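PDB 3OOQ: amidohydrolase from Thermotoga maritima, which probably acts as a metal-dependent hydrolase of the amidohydrolase family, with allantoinase activity suggested but not established. Local coordinates for residues 83-88 against 207-212; 170-175 against 230-235; 362-367 against 373-378. One frame throughout, in Å; residues are numbered along the deposited sequence.

Contact 1. Residues 83-88 against 207-212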
ATOM      1  N   ALA F  83      14.713  -9.903 -12.467  1.00 20.34           N
ATOM      2  CA  ALA F  83      13.680  -8.975 -12.909  1.00 20.47           C
ATOM      3  C   ALA F  83      13.543  -7.767 -11.981  1.00 20.80           C
ATOM      4  O   ALA F  83      12.432  -7.368 -11.638  1.00 21.74           O
ATOM      5  CB  ALA F  83      12.347  -9.716 -13.052  1.00 19.81           C
ATOM      6  N   THR F  84      14.680  -7.191 -11.588  1.00 20.09           N
ATOM      7  CA  THR F  84      14.722  -6.034 -10.688  1.00 20.25           C
ATOM      8  C   THR F  84      15.422  -4.852 -11.337  1.00 20.65           C
ATOM      9  O   THR F  84      15.732  -3.855 -10.668  1.00 21.41           O
ATOM     10  CB  THR F  84      15.501  -6.382  -9.420  1.00 20.29           C
ATOM     11  OG1 THR F  84      16.816  -6.825  -9.794  1.00 17.80           O
ATOM     12  CG2 THR F  84      14.788  -7.497  -8.664  1.00 17.81           C
ATOM     13  N   ASP F  85      15.688  -4.973 -12.638  1.00 19.83           N
ATOM     14  CA  ASP F  85      16.493  -4.004 -13.370  1.00 19.69           C
ATOM     15  C   ASP F  85      16.439  -4.417 -14.841  1.00 18.31           C
ATOM     16  O   ASP F  85      16.776  -5.564 -15.169  1.00 17.22           O
ATOM     17  CB  ASP F  85      17.945  -4.033 -12.848  1.00 20.33           C
ATOM     18  CG  ASP F  85      18.833  -2.982 -13.501  1.00 27.31           C
ATOM     19  OD1 ASP F  85      19.862  -2.629 -12.897  1.00 22.40           O
ATOM     20  OD2 ASP F  85      18.549  -2.519 -14.615  1.00 20.08           O
ATOM     21  N   PRO F  86      16.006  -3.503 -15.736  1.00 18.27           N
ATOM     22  CA  PRO F  86      15.807  -3.946 -17.125  1.00 17.98           C
ATOM     23  C   PRO F  86      17.121  -4.173 -17.896  1.00 17.73           C
ATOM     24  O   PRO F  86      17.084  -4.678 -19.008  1.00 17.85           O
ATOM     25  CB  PRO F  86      14.958  -2.810 -17.750  1.00 18.05           C
ATOM     26  CG  PRO F  86      15.247  -1.620 -16.926  1.00 27.30           C
ATOM     27  CD  PRO F  86      15.589  -2.100 -15.530  1.00 18.43           C
ATOM     28  N   VAL F  87      18.264  -3.817 -17.302  1.00 17.57           N
ATOM     29  CA  VAL F  87      19.570  -3.961 -17.953  1.00 17.38           C
ATOM     30  C   VAL F  87      20.541  -4.693 -17.030  1.00 17.52           C
ATOM     31  O   VAL F  87      21.260  -4.064 -16.249  1.00 17.60           O
ATOM     32  CB  VAL F  87      20.158  -2.584 -18.344  1.00 17.56           C
ATOM     33  CG1 VAL F  87      21.443  -2.738 -19.159  1.00 27.74           C
ATOM     34  CG2 VAL F  87      19.157  -1.760 -19.135  1.00 27.41           C
ATOM     35  N   THR F  88      20.552  -6.020 -17.114  1.00 17.74           N
ATOM     36  CA  THR F  88      21.485  -6.833 -16.345  1.00 18.17           C
ATOM     37  C   THR F  88      22.400  -7.723 -17.218  1.00 18.34           C
ATOM     38  O   THR F  88      22.456  -8.940 -17.019  1.00 17.72           O
ATOM     39  CB  THR F  88      20.746  -7.704 -15.305  1.00 18.50           C
ATOM     40  OG1 THR F  88      19.827  -8.575 -15.978  1.00 16.51           O
ATOM     41  CG2 THR F  88      19.978  -6.839 -14.299  1.00 15.01           C
ATOM     42  N   ASP F 207      33.816  -1.450 -16.103  1.00 27.05           N
ATOM     43  CA  ASP F 207      32.435  -1.640 -15.723  1.00 27.15           C
ATOM     44  C   ASP F 207      31.972  -2.959 -16.298  1.00 26.14           C
ATOM     45  O   ASP F 207      31.941  -3.157 -17.511  1.00 25.31           O
ATOM     46  CB  ASP F 207      31.562  -0.487 -16.231  1.00 29.05           C
ATOM     47  CG  ASP F 207      30.082  -0.640 -15.850  1.00 26.80           C
ATOM     48  OD1 ASP F 207      29.559  -1.762 -15.808  1.00 30.84           O
ATOM     49  OD2 ASP F 207      29.418   0.378 -15.610  1.00 30.94           O
ATOM     50  N   LEU F 208      31.581  -3.844 -15.393  1.00 26.46           N
ATOM     51  CA  LEU F 208      31.186  -5.200 -15.714  1.00 26.83           C
ATOM     52  C   LEU F 208      30.084  -5.238 -16.778  1.00 25.52           C
ATOM     53  O   LEU F 208      30.131  -6.054 -17.690  1.00 25.15           O
ATOM     54  CB  LEU F 208      30.708  -5.871 -14.421  1.00 27.61           C
ATOM     55  CG  LEU F 208      31.138  -7.294 -14.147  1.00 41.49           C
ATOM     56  CD1 LEU F 208      32.662  -7.399 -14.169  1.00 28.42           C
ATOM     57  CD2 LEU F 208      30.559  -7.706 -12.790  1.00 28.41           C
ATOM     58  N   LYS F 209      29.099  -4.347 -16.647  1.00 24.91           N
ATOM     59  CA  LYS F 209      27.986  -4.264 -17.605  1.00 24.73           C
ATOM     60  C   LYS F 209      28.453  -3.790 -18.986  1.00 23.26           C
ATOM     61  O   LYS F 209      27.982  -4.285 -20.010  1.00 22.97           O
ATOM     62  CB  LYS F 209      26.890  -3.316 -17.083  1.00 26.17           C
ATOM     63  CG  LYS F 209      26.137  -3.757 -15.832  1.00 28.27           C
ATOM     64  CD  LYS F 209      25.056  -2.698 -15.520  1.00 29.13           C
ATOM     65  CE  LYS F 209      24.143  -3.052 -14.356  1.00 29.63           C
ATOM     66  NZ  LYS F 209      22.862  -2.218 -14.455  1.00 31.21           N
HETATM   67  N   MSE F 210      29.367  -2.828 -19.000  1.00 22.45           N
HETATM   68  CA  MSE F 210      29.928  -2.309 -20.240  1.00 23.56           C
HETATM   69  C   MSE F 210      30.847  -3.322 -20.922  1.00 22.70           C
HETATM   70  O   MSE F 210      30.885  -3.389 -22.155  1.00 22.76           O
HETATM   71  CB  MSE F 210      30.721  -1.017 -19.992  1.00 25.63           C
HETATM   72  CG  MSE F 210      29.939   0.160 -19.462  1.00 22.10           C
HETATM   73 SE   MSE F 210      28.574   0.824 -20.713  1.00 30.56          SE
HETATM   74  CE  MSE F 210      27.074  -0.110 -19.977  1.00 21.32           C
ATOM     75  N   GLU F 211      31.590  -4.094 -20.126  1.00 21.86           N
ATOM     76  CA  GLU F 211      32.519  -5.093 -20.666  1.00 22.47           C
ATOM     77  C   GLU F 211      31.825  -6.145 -21.545  1.00 22.27           C
ATOM     78  O   GLU F 211      32.317  -6.454 -22.612  1.00 22.95           O
ATOM     79  CB  GLU F 211      33.354  -5.750 -19.551  1.00 23.09           C
ATOM     80  CG  GLU F 211      34.423  -4.828 -18.958  1.00 27.65           C
ATOM     81  CD  GLU F 211      35.624  -4.631 -19.889  1.00 23.55           C
ATOM     82  OE1 GLU F 211      36.257  -3.560 -19.866  1.00 27.47           O
ATOM     83  OE2 GLU F 211      35.931  -5.553 -20.659  1.00 28.16           O
ATOM     84  N   VAL F 212      30.674  -6.661 -21.123  1.00 22.51           N
ATOM     85  CA  VAL F 212      29.917  -7.632 -21.929  1.00 22.66           C
ATOM     86  C   VAL F 212      29.368  -7.004 -23.192  1.00 21.91           C
ATOM     87  O   VAL F 212      29.302  -7.659 -24.239  1.00 21.78           O
ATOM     88  CB  VAL F 212      28.657  -8.209 -21.208  1.00 23.83           C
ATOM     89  CG1 VAL F 212      28.403  -9.639 -21.701  1.00 32.02           C
ATOM     90  CG2 VAL F 212      28.802  -8.175 -19.730  1.00 32.93           C
TER

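Contact 2. Residues 170-175 against 230-235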
ATOM      1  N   SER F 170       7.511   0.327 -20.398  1.00 16.95           N
ATOM      2  CA  SER F 170       6.127  -0.106 -20.308  1.00 17.17           C
ATOM      3  C   SER F 170       5.548  -0.252 -21.716  1.00 16.57           C
ATOM      4  O   SER F 170       4.385  -0.594 -21.866  1.00 16.19           O
ATOM      5  CB  SER F 170       5.302   0.912 -19.493  1.00 17.72           C
ATOM      6  OG  SER F 170       5.295   2.199 -20.101  1.00 21.33           O
ATOM      7  N   THR F 171       6.361   0.017 -22.742  1.00 16.53           N
ATOM      8  CA  THR F 171       5.913  -0.051 -24.139  1.00 16.54           C
ATOM      9  C   THR F 171       7.031  -0.672 -24.984  1.00 16.27           C
ATOM     10  O   THR F 171       8.194  -0.681 -24.578  1.00 15.75           O
ATOM     11  CB  THR F 171       5.619   1.363 -24.728  1.00 16.67           C
ATOM     12  OG1 THR F 171       6.828   2.128 -24.729  1.00 17.79           O
ATOM     13  CG2 THR F 171       4.535   2.121 -23.917  1.00 16.58           C
ATOM     14  N   ARG F 172       6.682  -1.152 -26.167  1.00 16.35           N
ATOM     15  CA  ARG F 172       7.691  -1.552 -27.158  1.00 17.10           C
ATOM     16  C   ARG F 172       8.666  -0.425 -27.508  1.00 17.20           C
ATOM     17  O   ARG F 172       9.844  -0.687 -27.696  1.00 17.17           O
ATOM     18  CB  ARG F 172       7.014  -2.106 -28.427  1.00 17.37           C
ATOM     19  CG  ARG F 172       6.444  -3.519 -28.244  1.00 16.85           C
ATOM     20  CD  ARG F 172       5.836  -4.058 -29.554  1.00 17.79           C
ATOM     21  NE  ARG F 172       5.468  -5.475 -29.435  1.00 16.32           N
ATOM     22  CZ  ARG F 172       4.335  -5.938 -28.907  1.00 16.54           C
ATOM     23  NH1 ARG F 172       3.423  -5.108 -28.401  1.00 15.75           N
ATOM     24  NH2 ARG F 172       4.125  -7.245 -28.857  1.00 16.01           N
HETATM   25  N   MSE F 173       8.182   0.819 -27.598  1.00 17.51           N
HETATM   26  CA  MSE F 173       9.042   1.974 -27.874  1.00 18.96           C
HETATM   27  C   MSE F 173      10.130   2.085 -26.811  1.00 17.65           C
HETATM   28  O   MSE F 173      11.295   2.346 -27.124  1.00 16.86           O
HETATM   29  CB  MSE F 173       8.260   3.302 -27.873  1.00 21.93           C
HETATM   30  CG  MSE F 173       6.985   3.347 -28.707  1.00 21.24           C
HETATM   31 SE   MSE F 173       6.393   5.205 -28.804  1.00 27.92          SE
HETATM   32  CE  MSE F 173       5.802   5.376 -26.905  1.00 20.33           C
ATOM     33  N   GLY F 174       9.710   1.918 -25.556  1.00 16.73           N
ATOM     34  CA  GLY F 174      10.598   1.984 -24.402  1.00 16.18           C
ATOM     35  C   GLY F 174      11.605   0.850 -24.337  1.00 15.61           C
ATOM     36  O   GLY F 174      12.751   1.086 -23.994  1.00 15.99           O
ATOM     37  N   THR F 175      11.181  -0.377 -24.643  1.00 15.23           N
ATOM     38  CA  THR F 175      12.107  -1.540 -24.665  1.00 15.11           C
ATOM     39  C   THR F 175      13.284  -1.334 -25.640  1.00 15.40           C
ATOM     40  O   THR F 175      14.444  -1.543 -25.292  1.00 15.48           O
ATOM     41  CB  THR F 175      11.344  -2.809 -25.038  1.00 14.92           C
ATOM     42  OG1 THR F 175      10.311  -3.012 -24.075  1.00 17.60           O
ATOM     43  CG2 THR F 175      12.265  -4.056 -25.096  1.00 16.63           C
ATOM     44  N   ALA F 230       6.189 -10.363 -35.552  1.00 18.43           N
ATOM     45  CA  ALA F 230       7.079 -10.073 -36.693  1.00 18.23           C
ATOM     46  C   ALA F 230       7.799  -8.720 -36.546  1.00 18.70           C
ATOM     47  O   ALA F 230       9.001  -8.612 -36.842  1.00 18.85           O
ATOM     48  CB  ALA F 230       6.301 -10.145 -38.050  1.00 17.71           C
ATOM     49  N   ASP F 231       7.067  -7.704 -36.087  1.00 18.30           N
ATOM     50  CA  ASP F 231       7.647  -6.375 -35.895  1.00 19.24           C
ATOM     51  C   ASP F 231       8.764  -6.331 -34.838  1.00 17.88           C
ATOM     52  O   ASP F 231       9.733  -5.592 -35.012  1.00 17.27           O
ATOM     53  CB  ASP F 231       6.575  -5.293 -35.621  1.00 20.31           C
ATOM     54  CG  ASP F 231       5.727  -5.582 -34.373  1.00 30.01           C
ATOM     55  OD1 ASP F 231       5.427  -6.746 -34.094  1.00 21.41           O
ATOM     56  OD2 ASP F 231       5.352  -4.634 -33.659  1.00 21.71           O
ATOM     57  N   ASP F 232       8.618  -7.105 -33.757  1.00 18.25           N
ATOM     58  CA  ASP F 232       9.669  -7.184 -32.727  1.00 18.28           C
ATOM     59  C   ASP F 232      10.921  -7.867 -33.248  1.00 18.63           C
ATOM     60  O   ASP F 232      12.023  -7.468 -32.879  1.00 19.54           O
ATOM     61  CB  ASP F 232       9.201  -7.928 -31.478  1.00 17.77           C
ATOM     62  CG  ASP F 232       8.179  -7.137 -30.669  1.00 16.09           C
ATOM     63  OD1 ASP F 232       8.379  -5.919 -30.460  1.00 16.90           O
ATOM     64  OD2 ASP F 232       7.156  -7.746 -30.301  1.00 16.28           O
ATOM     65  N   ILE F 233      10.756  -8.909 -34.071  1.00 18.40           N
ATOM     66  CA  ILE F 233      11.899  -9.545 -34.754  1.00 18.70           C
ATOM     67  C   ILE F 233      12.645  -8.529 -35.617  1.00 18.54           C
ATOM     68  O   ILE F 233      13.865  -8.436 -35.575  1.00 19.30           O
ATOM     69  CB  ILE F 233      11.463 -10.766 -35.623  1.00 19.40           C
ATOM     70  CG1 ILE F 233      10.756 -11.843 -34.783  1.00 16.26           C
ATOM     71  CG2 ILE F 233      12.666 -11.383 -36.330  1.00 14.96           C
ATOM     72  CD1 ILE F 233       9.859 -12.806 -35.627  1.00 18.64           C
ATOM     73  N   LEU F 234      11.908  -7.733 -36.373  1.00 19.05           N
ATOM     74  CA  LEU F 234      12.515  -6.735 -37.268  1.00 19.25           C
ATOM     75  C   LEU F 234      13.187  -5.614 -36.473  1.00 18.72           C
ATOM     76  O   LEU F 234      14.230  -5.134 -36.866  1.00 17.84           O
ATOM     77  CB  LEU F 234      11.479  -6.162 -38.237  1.00 19.49           C
ATOM     78  CG  LEU F 234      10.915  -7.163 -39.250  1.00 25.92           C
ATOM     79  CD1 LEU F 234       9.601  -6.630 -39.824  1.00 20.69           C
ATOM     80  CD2 LEU F 234      11.919  -7.436 -40.375  1.00 20.44           C
ATOM     81  N   THR F 235      12.594  -5.236 -35.342  1.00 18.38           N
ATOM     82  CA  THR F 235      13.207  -4.240 -34.445  1.00 18.46           C
ATOM     83  C   THR F 235      14.536  -4.771 -33.909  1.00 17.92           C
ATOM     84  O   THR F 235      15.534  -4.059 -33.885  1.00 17.71           O
ATOM     85  CB  THR F 235      12.262  -3.900 -33.247  1.00 18.18           C
ATOM     86  OG1 THR F 235      11.093  -3.262 -33.743  1.00 21.24           O
ATOM     87  CG2 THR F 235      12.930  -2.946 -32.243  1.00 21.82           C
TER

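Contact 3. Residues 362-367 against 373-378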
ATOM      1  N   VAL F 362      24.312 -41.402 -27.783  1.00 23.58           N
ATOM      2  CA  VAL F 362      23.164 -41.974 -27.087  1.00 23.05           C
ATOM      3  C   VAL F 362      22.760 -43.266 -27.764  1.00 22.08           C
ATOM      4  O   VAL F 362      22.565 -43.289 -28.980  1.00 21.86           O
ATOM      5  CB  VAL F 362      21.958 -40.992 -27.093  1.00 23.60           C
ATOM      6  CG1 VAL F 362      20.786 -41.586 -26.316  1.00 22.69           C
ATOM      7  CG2 VAL F 362      22.365 -39.638 -26.497  1.00 22.39           C
ATOM      8  N   VAL F 363      22.654 -44.333 -26.968  1.00 22.17           N
ATOM      9  CA  VAL F 363      22.147 -45.624 -27.426  1.00 22.58           C
ATOM     10  C   VAL F 363      20.649 -45.656 -27.193  1.00 23.28           C
ATOM     11  O   VAL F 363      20.191 -45.632 -26.055  1.00 23.64           O
ATOM     12  CB  VAL F 363      22.815 -46.842 -26.691  1.00 22.23           C
ATOM     13  CG1 VAL F 363      22.235 -48.161 -27.202  1.00 19.66           C
ATOM     14  CG2 VAL F 363      24.344 -46.826 -26.841  1.00 19.35           C
ATOM     15  N   TRP F 364      19.900 -45.699 -28.289  1.00 23.98           N
ATOM     16  CA  TRP F 364      18.454 -45.793 -28.266  1.00 24.07           C
ATOM     17  C   TRP F 364      18.044 -47.228 -28.619  1.00 24.64           C
ATOM     18  O   TRP F 364      18.709 -47.902 -29.435  1.00 23.75           O
ATOM     19  CB  TRP F 364      17.850 -44.873 -29.313  1.00 24.18           C
ATOM     20  CG  TRP F 364      17.848 -43.426 -28.962  1.00 25.63           C
ATOM     21  CD1 TRP F 364      18.866 -42.535 -29.169  1.00 24.88           C
ATOM     22  CD2 TRP F 364      16.782 -42.681 -28.350  1.00 24.22           C
ATOM     23  NE1 TRP F 364      18.508 -41.286 -28.712  1.00 24.06           N
ATOM     24  CE2 TRP F 364      17.234 -41.342 -28.215  1.00 25.08           C
ATOM     25  CE3 TRP F 364      15.497 -43.015 -27.891  1.00 25.67           C
ATOM     26  CZ2 TRP F 364      16.447 -40.334 -27.647  1.00 23.64           C
ATOM     27  CZ3 TRP F 364      14.702 -41.998 -27.330  1.00 24.02           C
ATOM     28  CH2 TRP F 364      15.187 -40.680 -27.214  1.00 25.57           C
ATOM     29  N   SER F 365      16.932 -47.659 -28.030  1.00 24.83           N
ATOM     30  CA  SER F 365      16.381 -48.990 -28.240  1.00 25.65           C
ATOM     31  C   SER F 365      15.759 -49.098 -29.635  1.00 25.19           C
ATOM     32  O   SER F 365      15.610 -50.190 -30.169  1.00 26.10           O
ATOM     33  CB  SER F 365      15.323 -49.303 -27.156  1.00 25.78           C
ATOM     34  OG  SER F 365      14.114 -48.585 -27.394  1.00 26.42           O
ATOM     35  N   GLY F 366      15.389 -47.949 -30.193  1.00 24.66           N
ATOM     36  CA  GLY F 366      14.737 -47.849 -31.498  1.00 24.65           C
ATOM     37  C   GLY F 366      14.841 -46.401 -31.925  1.00 25.23           C
ATOM     38  O   GLY F 366      15.530 -45.605 -31.266  1.00 25.64           O
ATOM     39  N   HIS F 367      14.150 -46.032 -33.001  1.00 25.09           N
ATOM     40  CA  HIS F 367      14.237 -44.665 -33.502  1.00 25.22           C
ATOM     41  C   HIS F 367      13.696 -43.669 -32.449  1.00 25.18           C
ATOM     42  O   HIS F 367      12.647 -43.920 -31.855  1.00 25.96           O
ATOM     43  CB  HIS F 367      13.475 -44.526 -34.822  1.00 25.95           C
ATOM     44  CG  HIS F 367      13.832 -43.283 -35.582  1.00 27.94           C
ATOM     45  ND1 HIS F 367      13.499 -42.017 -35.143  1.00 26.11           N
ATOM     46  CD2 HIS F 367      14.508 -43.112 -36.743  1.00 26.73           C
ATOM     47  CE1 HIS F 367      13.960 -41.120 -35.996  1.00 27.18           C
ATOM     48  NE2 HIS F 367      14.569 -41.760 -36.980  1.00 27.13           N
ATOM     49  N   SER F 373      10.407 -46.106 -28.322  1.00 29.69           N
ATOM     50  CA  SER F 373      11.857 -46.193 -28.110  1.00 29.24           C
ATOM     51  C   SER F 373      12.296 -45.573 -26.790  1.00 28.20           C
ATOM     52  O   SER F 373      11.678 -44.614 -26.320  1.00 27.31           O
ATOM     53  CB  SER F 373      12.621 -45.543 -29.264  1.00 28.76           C
ATOM     54  OG  SER F 373      12.119 -45.976 -30.513  1.00 35.88           O
ATOM     55  N   VAL F 374      13.364 -46.126 -26.209  1.00 27.65           N
ATOM     56  CA  VAL F 374      13.905 -45.632 -24.944  1.00 28.15           C
ATOM     57  C   VAL F 374      15.415 -45.474 -25.017  1.00 28.05           C
ATOM     58  O   VAL F 374      16.085 -46.175 -25.774  1.00 28.62           O
ATOM     59  CB  VAL F 374      13.546 -46.553 -23.725  1.00 28.65           C
ATOM     60  CG1 VAL F 374      12.020 -46.771 -23.619  1.00 29.56           C
ATOM     61  CG2 VAL F 374      14.283 -47.870 -23.796  1.00 29.17           C
ATOM     62  N   VAL F 375      15.937 -44.561 -24.213  1.00 27.21           N
ATOM     63  CA  VAL F 375      17.367 -44.383 -24.077  1.00 27.58           C
ATOM     64  C   VAL F 375      17.949 -45.473 -23.183  1.00 27.61           C
ATOM     65  O   VAL F 375      17.563 -45.605 -22.032  1.00 27.24           O
ATOM     66  CB  VAL F 375      17.703 -42.998 -23.497  1.00 27.70           C
ATOM     67  CG1 VAL F 375      19.187 -42.906 -23.115  1.00 23.84           C
ATOM     68  CG2 VAL F 375      17.328 -41.915 -24.486  1.00 22.37           C
ATOM     69  N   GLU F 376      18.887 -46.248 -23.725  1.00 27.49           N
ATOM     70  CA  GLU F 376      19.535 -47.285 -22.934  1.00 27.35           C
ATOM     71  C   GLU F 376      20.797 -46.795 -22.246  1.00 26.41           C
ATOM     72  O   GLU F 376      21.088 -47.213 -21.133  1.00 26.65           O
ATOM     73  CB  GLU F 376      19.800 -48.524 -23.791  1.00 28.07           C
ATOM     74  CG  GLU F 376      18.484 -49.099 -24.357  1.00 33.30           C
ATOM     75  CD  GLU F 376      18.639 -50.441 -25.039  1.00 30.15           C
ATOM     76  OE1 GLU F 376      19.795 -50.899 -25.203  1.00 33.65           O
ATOM     77  OE2 GLU F 376      17.591 -51.025 -25.417  1.00 34.18           O
ATOM     78  N   ARG F 377      21.548 -45.922 -22.908  1.00 26.17           N
ATOM     79  CA  ARG F 377      22.819 -45.425 -22.373  1.00 26.78           C
ATOM     80  C   ARG F 377      23.152 -44.089 -22.970  1.00 25.72           C
ATOM     81  O   ARG F 377      22.767 -43.819 -24.103  1.00 25.89           O
ATOM     82  CB  ARG F 377      23.981 -46.362 -22.724  1.00 28.34           C
ATOM     83  CG  ARG F 377      24.019 -47.663 -21.962  1.00 39.91           C
ATOM     84  CD  ARG F 377      25.338 -48.329 -22.212  1.00 30.69           C
ATOM     85  NE  ARG F 377      25.354 -49.737 -21.811  1.00 40.60           N
ATOM     86  CZ  ARG F 377      26.410 -50.529 -21.947  1.00 31.72           C
ATOM     87  NH1 ARG F 377      27.530 -50.056 -22.475  1.00 40.12           N
ATOM     88  NH2 ARG F 377      26.341 -51.797 -21.554  1.00 41.47           N
ATOM     89  N   VAL F 378      23.903 -43.280 -22.227  1.00 25.18           N
ATOM     90  CA  VAL F 378      24.390 -41.989 -22.722  1.00 25.02           C
ATOM     91  C   VAL F 378      25.843 -41.840 -22.314  1.00 24.99           C
ATOM     92  O   VAL F 378      26.195 -42.087 -21.152  1.00 25.23           O
ATOM     93  CB  VAL F 378      23.588 -40.775 -22.158  1.00 24.93           C
ATOM     94  CG1 VAL F 378      24.109 -39.431 -22.762  1.00 19.72           C
ATOM     95  CG2 VAL F 378      22.095 -40.931 -22.434  1.00 20.13           C
TER

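Contact 1. Residues 83-88 against 207-212
Lys209 reaches from helix 208-217 to the loop 83-88 and grips it with its ammonium end. Lys209 NZ donates to the backbone O of Val87 at 3.0 Å. It meets that oxygen almost head-on, at a C=O...N angle of 173°. Lys209 NZ also forms a salt bridge to Asp85 OD1 at 3.4 Å, with a weak hydrogen bond. The two charged side chains come from opposite directions. The lysine chain is extended beyond CG, and this carries NZ across to the loop. Lys209 CE passes 3.6 Å from Val87 O.

Behind this, Asp85 is tied to its own loop. Asp85 OD2 accepts from Val87 N at 3.0 Å, from above the carboxylate plane. One carboxylate therefore shapes the turn with OD2 and faces the lysine with OD1. On the helix side, Asp207 is the N-cap. Its OD1 takes weak bonds from Lys209 N and Met210 N. Tyr182 of helix 172-198 packs against both Val87 and Met210, and its hydroxyl bonds to Lys209 O. Asp85 also packs on Thr168 of a second subunit. The pattern is an Asx turn joined by one lysine to the first turn of an Asp-capped helix.

Contact 2. Residues 170-175 against 230-235
Arg172 and Asp232 form a salt bridge between the first turns of two helices. The main hydrogen bond runs from Arg172 NE to Asp232 OD2 at 3.0 Å (N-H...O angle 168°). OD2 uses its syn lone pair and lies in the guanidinium plane. Two weak bonds add to it: Arg172 NE to Asp232 OD1 at 3.1 Å, and Arg172 NH2 to Asp232 OD2 at 3.4 Å. The carboxylate lies at the guanidinium edge, the two planes 12° apart. Arg172, with CG anti to its carbonyl carbon (chi1 -75°), runs extended to NE and this carries it to Asp232.

Asp231 OD2 is 4.3 Å from Arg172 NE, well out of the guanidinium plane, so only the charges are near; Asp231 pairs with Arg229. Arg172 NH1 pairs with Asp79 of a third subunit. An alanine in place of Arg172 would probably leave the buried Asp232 carboxylate without this counter-charge and Asp79 of the third subunit without its mate.

A capping bond closes the start of helix 172-198: Thr171 OG1 accepts from Gly174 N. Through the Arg172-Asp232 bridge this helix meets helix 230-243 at their N-terminal ends, with Asp232 resting on Ala227 of strand 223-227 and Arg172 on Glu156 of helix 156-164.

Contact 3. Residues 362-367 against 373-378
A beta hairpin joins strands 361-364 and 375-380, and a classic beta bulge interrupts its antiparallel pairing. Glu376 and Arg377 both face Val363. Val363 O accepts from Glu376 N at 2.7 Å and, weakly, from Arg377 N. Val363 N donates to Arg377 O at 2.9 Å. Beyond the bulge, Ser365 N donates to Val374 O.

On one face of the sheet, Val375 CG2 sits over the six-membered ring of Trp364, 3.6 Å from its centroid and 9° off the normal. This is a CH-pi contact. The other methyl, Val375 CG1, lies 3.8 Å from Val362 CG1. Val362 and Val378 stand side by side. Phe56 of strand 54-64 meets the Trp364 ring at a steep angle.

Near the loop the Ser365 hydroxyl takes over backbone pairing. With chi1 at 74°, Ser365 OG stands between its own N and carbonyl carbon and accepts from Val374 N at 2.8 Å. Ser373 OG bonds Asp370 O. Glu376 OE2 is 3.3 Å from Ser365 CB, but the salt bridge of Glu376 is with Lys53. The chemistry implies a division of labour: apolar groups and an aromatic face fill the Val362 side, while the Ser365 hydroxyl binds a backbone N-H where strand pairing ends.

Overall arrangement
Contacts 1 and 2 lie near each other, while contact 3 is far off, on the opposite side of the chain's centre. The centres of contacts 1 and 2 are 20 Å apart, with nearest atoms about 8 Å apart, and do not touch. Their segments alternate along the sequence, and helix 172-198 links them: it begins in contact 2 and packs on contact 1. Both also meet other subunits. Contact 3 opens only after the other two have closed along the chain, with its centre 42 Å from that of contact 1 and 43 Å from that of contact 2. Its hairpin joins the sheet that includes strands 54-64 and 223-227, the latter touched by Asp232 of contact 2.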